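Local structure of LbpB B-lobe (Moraxella bovis, 3UAQ) at residues G234-V239 with L253-K258; R64-D69 with Q144-T149. The protein probably binds host lactoferrin as the N-terminal lobe of a bacterial surface lipoprotein related to transferrin-binding protein B. All blocks are in the same frame, centred on the assembly; numbering follows the deposited sequence.

How the interactions relate
The two contacts belong to different parts of one lobe, their centres 33 Å apart on opposite sides of the chain's centre. Interaction 1 is the more buried: it joins neighbouring strands of a beta hairpin in the barrel region, with three backbone hydrogen bonds and side chains sorted onto the two faces of the sheet. Interaction 2, partly buried and about 23 Å from the chain's centre, lies in the handle region and brings together pieces far apart in sequence. There the 64-67 loop meets the start of strand 146-159 through side chains and carbonyl oxygens, with no hydrogen bond across. The two interactions share no strand, and the nearest atoms of interaction 1 and interaction 2 are about 19 Å apart.

Interaction 1: residues G234-V239 with L253-K258; sequences GNHRAV and LSTKQK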
loop_
_atom_site.group_PDB
_atom_site.type_symbol
_atom_site.label_atom_id
_atom_site.label_comp_id
_atom_site.label_asym_id
_atom_site.label_seq_id
_atom_site.Cartn_x
_atom_site.Cartn_y
_atom_site.Cartn_z
ATOM N N GLY A 234 -8.689 2.793 8.743
ATOM C CA GLY A 234 -8.507 3.980 9.563
ATOM C C GLY A 234 -9.691 4.304 10.453
ATOM O O GLY A 234 -9.778 5.410 10.989
ATOM N N ASN A 235 -10.605 3.351 10.612
ATOM C CA ASN A 235 -11.739 3.553 11.503
ATOM C C ASN A 235 -11.554 2.838 12.843
ATOM O O ASN A 235 -12.449 2.844 13.701
ATOM C CB ASN A 235 -13.042 3.106 10.838
ATOM C CG ASN A 235 -13.197 3.650 9.435
ATOM O OD1 ASN A 235 -13.334 4.859 9.233
ATOM N ND2 ASN A 235 -13.183 2.755 8.453
ATOM N N HIS A 236 -10.384 2.228 13.020
ATOM C CA HIS A 236 -10.092 1.517 14.257
ATOM C C HIS A 236 -8.812 2.025 14.916
ATOM O O HIS A 236 -7.698 1.781 14.440
ATOM C CB HIS A 236 -10.068 0.008 14.006
ATOM C CG HIS A 236 -11.328 -0.497 13.378
ATOM N ND1 HIS A 236 -11.552 -0.441 12.019
ATOM C CD2 HIS A 236 -12.454 -1.014 13.925
ATOM C CE1 HIS A 236 -12.751 -0.927 11.753
ATOM N NE2 HIS A 236 -13.321 -1.281 12.892
ATOM N N ARG A 237 -8.991 2.759 16.009
ATOM C CA ARG A 237 -7.887 3.478 16.630
ATOM C C ARG A 237 -7.270 2.689 17.775
ATOM O O ARG A 237 -7.981 2.045 18.550
ATOM C CB ARG A 237 -8.366 4.841 17.136
ATOM C CG ARG A 237 -7.290 5.654 17.830
ATOM C CD ARG A 237 -7.760 7.073 18.106
ATOM N NE ARG A 237 -6.719 8.049 17.791
ATOM C CZ ARG A 237 -6.141 8.848 18.683
ATOM N NH1 ARG A 237 -6.510 8.804 19.957
ATOM N NH2 ARG A 237 -5.198 9.698 18.300
ATOM N N ALA A 238 -5.944 2.742 17.878
ATOM C CA ALA A 238 -5.236 2.090 18.977
ATOM C C ALA A 238 -4.375 3.117 19.698
ATOM O O ALA A 238 -3.715 3.934 19.060
ATOM C CB ALA A 238 -4.383 0.933 18.465
ATOM N N VAL A 239 -4.402 3.089 21.026
ATOM C CA VAL A 239 -3.552 3.969 21.818
ATOM C C VAL A 239 -2.877 3.176 22.929
ATOM O O VAL A 239 -3.499 2.311 23.544
ATOM C CB VAL A 239 -4.350 5.157 22.405
ATOM C CG1 VAL A 239 -4.095 5.301 23.901
ATOM C CG2 VAL A 239 -4.000 6.443 21.668
ATOM N N LEU A 253 -8.417 0.452 22.558
ATOM C CA LEU A 253 -8.769 0.323 21.147
ATOM C C LEU A 253 -10.216 0.758 20.968
ATOM O O LEU A 253 -11.113 0.234 21.630
ATOM C CB LEU A 253 -8.620 -1.121 20.679
ATOM C CG LEU A 253 -7.511 -1.932 21.340
ATOM C CD1 LEU A 253 -7.635 -3.413 20.984
ATOM C CD2 LEU A 253 -6.147 -1.385 20.949
ATOM N N SER A 254 -10.440 1.718 20.079
ATOM C CA SER A 254 -11.775 2.260 19.866
ATOM C C SER A 254 -12.151 2.199 18.396
ATOM O O SER A 254 -11.310 1.923 17.539
ATOM C CB SER A 254 -11.863 3.700 20.382
ATOM O OG SER A 254 -10.575 4.233 20.649
ATOM N N THR A 255 -13.422 2.449 18.110
ATOM C CA THR A 255 -13.901 2.431 16.737
ATOM C C THR A 255 -14.550 3.757 16.383
ATOM O O THR A 255 -15.337 4.309 17.162
ATOM C CB THR A 255 -14.919 1.306 16.504
ATOM O OG1 THR A 255 -14.338 0.048 16.870
ATOM C CG2 THR A 255 -15.346 1.266 15.032
ATOM N N LYS A 256 -14.202 4.270 15.208
ATOM C CA LYS A 256 -14.858 5.454 14.672
ATOM C C LYS A 256 -16.224 5.092 14.097
ATOM O O LYS A 256 -16.324 4.298 13.161
ATOM C CB LYS A 256 -13.996 6.113 13.588
ATOM C CG LYS A 256 -14.804 6.771 12.477
ATOM C CD LYS A 256 -13.967 7.750 11.657
ATOM C CE LYS A 256 -12.656 7.139 11.219
ATOM N NZ LYS A 256 -12.171 7.738 9.940
ATOM N N GLN A 257 -17.271 5.658 14.688
ATOM C CA GLN A 257 -18.605 5.653 14.115
ATOM C C GLN A 257 -18.890 7.031 13.531
ATOM O O GLN A 257 -18.487 8.055 14.092
ATOM C CB GLN A 257 -19.658 5.343 15.177
ATOM C CG GLN A 257 -19.154 4.556 16.365
ATOM C CD GLN A 257 -19.843 3.216 16.506
ATOM O OE1 GLN A 257 -19.186 2.186 16.636
ATOM N NE2 GLN A 257 -21.169 3.218 16.465
ATOM N N LYS A 258 -19.571 7.049 12.390
ATOM C CA LYS A 258 -20.103 8.273 11.811
ATOM C C LYS A 258 -21.244 7.847 10.900
ATOM O O LYS A 258 -21.031 7.157 9.900
ATOM C CB LYS A 258 -19.038 9.025 11.017
ATOM C CG LYS A 258 -19.600 10.118 10.107
ATOM C CD LYS A 258 -18.570 10.570 9.072
ATOM C CE LYS A 258 -19.158 11.570 8.080
ATOM N NZ LYS A 258 -19.396 12.925 8.655
#
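The His-236 ring meets Thr-255 obliquely at its CD2 corner: Thr-255 OG1 lies 3.7 Å from His-236 CD2, with Thr-255 CG2 beside it. CG of His-236 (chi1 -55°) and OG1 of Thr-255 both stand anti to their own carbonyl carbons, and the two side chains run side by side. NE2 of His-236 is hydrogen-bonded to Glu-223, while Thr-255 OG1 accepts a weak hydrogen bond from Arg-270 NE. The second flat group, the Asn-235 amide, turns OD1 toward the end of Lys-256, whose NZ lies 3.2 Å from that oxygen; Gln-228 is the hydrogen-bond partner of OD1. His-236, Thr-255 and Lys-256 belong to the hairpin of strands 236-243 and 248-257 in the lobe's antiparallel beta barrel, with Asn-235 just ahead of the first strand. Arg-237 and Ser-254 form the hydrogen-bonded pair: Arg-237 N to Ser-254 O and Ser-254 N to Arg-237 O are both 2.9 Å. Nearer the open end of the hairpin, Lys-256 N reaches Asn-235 O at 2.7 Å, nearly straight at 169°. On the face shared with His-236 and Thr-255, Ala-238 CB packs against Leu-253 CD2 at 3.8 Å, and both Leu-253 and Thr-255 touch Trp-177 of strand 170-184, the strand on the far side of 236-243.

Interaction 2: residues R64-D69 with Q144-T149; sequences RNQAYD and QPKQYT
Arg-64 sets its CB against the edge of the Tyr-148 ring, in the ring plane and 3.4 Å from CD1. Beyond it the side chain bends at chi2 and chi3, and the guanidinium lies 24° from the plane of the tyrosine ring, with NH1 3.8 Å from Tyr-148 CB. Thr-149 O is modelled over one guanidinium face, but too close for that geometry to be trusted; Asp-152 offers Arg-64 NE a long, weak ion pair. At Asn-65 it is the main chain that matters: its carbonyl O comes obliquely to the same ring, nearest Tyr-148 CE1 (3.0 Å from Asn-65 O). Gln-66 follows with a CA-H...O contact, Gln-66 CA lying 3.3 Å from Gln-147 O. Its side chain runs extended past CG (chi2 -168°) and crosses Tyr-148 with the amide plane 27° from the ring; CG is 4.0 Å from CE2. The close approach of its amide nitrogen to Pro-145 is doubtful. It also crosses Lys-146, whose CG sits at the Tyr-148 ring edge and whose NZ is hydrogen-bonded to Gln-144 O and salt-bridged to Asp-139. Ala-67 ends the contact, CB to Gln-147 CB at 3.8 Å. The 64-67 loop thus lies against the start of strand 146-159 through side chains and main-chain carbonyls, in the handle region of the transferrin-binding protein B family, where 146-159 is a strand of an antiparallel sheet.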
loop_
_atom_site.group_PDB
_atom_site.type_symbol
_atom_site.label_atom_id
_atom_site.label_comp_id
_atom_site.label_asym_id
_atom_site.label_seq_id
_atom_site.Cartn_x
_atom_site.Cartn_y
_atom_site.Cartn_z
ATOM N N ARG A 64 -15.761 -19.487 7.596
ATOM C CA ARG A 64 -17.026 -19.419 6.867
ATOM C C ARG A 64 -18.063 -20.445 7.342
ATOM O O ARG A 64 -17.732 -21.381 8.071
ATOM C CB ARG A 64 -16.777 -19.519 5.362
ATOM C CG ARG A 64 -16.330 -18.198 4.740
ATOM C CD ARG A 64 -14.891 -18.235 4.251
ATOM N NE ARG A 64 -14.809 -18.154 2.793
ATOM C CZ ARG A 64 -14.635 -19.201 1.991
ATOM N NH1 ARG A 64 -14.517 -20.419 2.502
ATOM N NH2 ARG A 64 -14.578 -19.032 0.675
ATOM N N ASN A 65 -19.313 -20.247 6.931
ATOM C CA ASN A 65 -20.447 -20.999 7.462
ATOM C C ASN A 65 -20.878 -22.139 6.535
ATOM O O ASN A 65 -20.071 -22.993 6.151
ATOM C CB ASN A 65 -21.633 -20.050 7.687
ATOM C CG ASN A 65 -22.374 -20.321 8.993
ATOM O OD1 ASN A 65 -21.794 -20.819 9.953
ATOM N ND2 ASN A 65 -23.665 -19.975 9.031
ATOM N N GLN A 66 -22.158 -22.144 6.171
ATOM C CA GLN A 66 -22.635 -23.122 5.209
ATOM C C GLN A 66 -24.097 -23.002 4.771
ATOM O O GLN A 66 -24.529 -21.959 4.257
ATOM C CB GLN A 66 -22.361 -24.535 5.721
ATOM C CG GLN A 66 -21.805 -25.475 4.656
ATOM C CD GLN A 66 -21.819 -26.916 5.108
ATOM O OE1 GLN A 66 -21.110 -27.289 6.041
ATOM N NE2 GLN A 66 -22.627 -27.738 4.448
ATOM N N ALA A 67 -24.839 -24.088 4.987
ATOM C CA ALA A 67 -26.011 -24.411 4.179
ATOM C C ALA A 67 -27.030 -25.294 4.883
ATOM O O ALA A 67 -26.846 -25.668 6.042
ATOM C CB ALA A 67 -25.576 -25.059 2.892
ATOM N N TYR A 68 -28.079 -25.659 4.147
ATOM C CA TYR A 68 -29.326 -26.119 4.756
ATOM C C TYR A 68 -29.830 -27.491 4.276
ATOM O O TYR A 68 -29.720 -27.829 3.096
ATOM C CB TYR A 68 -30.399 -25.060 4.521
ATOM C CG TYR A 68 -31.722 -25.342 5.185
ATOM C CD1 TYR A 68 -31.883 -25.187 6.557
ATOM C CD2 TYR A 68 -32.819 -25.742 4.440
ATOM C CE1 TYR A 68 -33.107 -25.433 7.168
ATOM C CE2 TYR A 68 -34.043 -25.991 5.040
ATOM C CZ TYR A 68 -34.182 -25.835 6.405
ATOM O OH TYR A 68 -35.399 -26.080 7.010
ATOM N N ASP A 69 -30.401 -28.262 5.203
ATOM C CA ASP A 69 -30.860 -29.622 4.923
ATOM C C ASP A 69 -32.379 -29.677 4.730
ATOM O O ASP A 69 -33.140 -29.667 5.703
ATOM C CB ASP A 69 -30.434 -30.554 6.057
ATOM C CG ASP A 69 -30.597 -32.016 5.706
ATOM O OD1 ASP A 69 -31.663 -32.377 5.163
ATOM O OD2 ASP A 69 -29.662 -32.802 5.981
ATOM N N GLN A 144 -23.338 -34.188 3.159
ATOM C CA GLN A 144 -22.851 -32.917 3.666
ATOM C C GLN A 144 -22.661 -32.008 2.463
ATOM O O GLN A 144 -21.556 -31.884 1.935
ATOM C CB GLN A 144 -21.534 -33.104 4.430
ATOM C CG GLN A 144 -21.555 -34.162 5.556
ATOM C CD GLN A 144 -22.275 -33.697 6.819
ATOM O OE1 GLN A 144 -23.358 -34.182 7.139
ATOM N NE2 GLN A 144 -21.678 -32.754 7.535
ATOM N N PRO A 145 -23.757 -31.384 2.005
ATOM C CA PRO A 145 -23.654 -30.436 0.896
ATOM C C PRO A 145 -23.061 -29.139 1.419
ATOM O O PRO A 145 -23.248 -28.827 2.594
ATOM C CB PRO A 145 -25.112 -30.221 0.499
ATOM C CG PRO A 145 -25.868 -30.388 1.776
ATOM C CD PRO A 145 -25.135 -31.480 2.520
ATOM N N LYS A 146 -22.353 -28.396 0.576
ATOM C CA LYS A 146 -21.660 -27.201 1.046
ATOM C C LYS A 146 -22.016 -25.946 0.259
ATOM O O LYS A 146 -22.353 -26.003 -0.929
ATOM C CB LYS A 146 -20.144 -27.423 1.041
ATOM C CG LYS A 146 -19.676 -28.451 2.071
ATOM C CD LYS A 146 -18.430 -29.194 1.586
ATOM C CE LYS A 146 -18.099 -30.390 2.471
ATOM N NZ LYS A 146 -18.918 -31.595 2.148
ATOM N N GLN A 147 -21.946 -24.812 0.945
ATOM C CA GLN A 147 -22.154 -23.517 0.319
ATOM C C GLN A 147 -21.397 -22.450 1.103
ATOM O O GLN A 147 -21.852 -21.990 2.156
ATOM C CB GLN A 147 -23.636 -23.184 0.252
ATOM C CG GLN A 147 -23.936 -21.890 -0.476
ATOM C CD GLN A 147 -25.410 -21.737 -0.772
ATOM O OE1 GLN A 147 -26.175 -22.701 -0.679
ATOM N NE2 GLN A 147 -25.822 -20.527 -1.130
ATOM N N TYR A 148 -20.230 -22.077 0.586
ATOM C CA TYR A 148 -19.357 -21.130 1.259
ATOM C C TYR A 148 -19.236 -19.833 0.474
ATOM O O TYR A 148 -19.140 -19.842 -0.747
ATOM C CB TYR A 148 -17.966 -21.736 1.448
ATOM C CG TYR A 148 -17.886 -22.789 2.534
ATOM C CD1 TYR A 148 -17.506 -22.454 3.825
ATOM C CD2 TYR A 148 -18.184 -24.118 2.266
ATOM C CE1 TYR A 148 -17.429 -23.412 4.825
ATOM C CE2 TYR A 148 -18.106 -25.085 3.261
ATOM C CZ TYR A 148 -17.729 -24.724 4.538
ATOM O OH TYR A 148 -17.650 -25.672 5.536
ATOM N N THR A 149 -19.238 -18.713 1.183
ATOM C CA THR A 149 -18.982 -17.430 0.547
ATOM C C THR A 149 -17.670 -17.494 -0.237
ATOM O O THR A 149 -16.631 -17.857 0.311
ATOM C CB THR A 149 -18.933 -16.301 1.593
ATOM O OG1 THR A 149 -20.271 -15.877 1.893
ATOM C CG2 THR A 149 -18.127 -15.118 1.072
#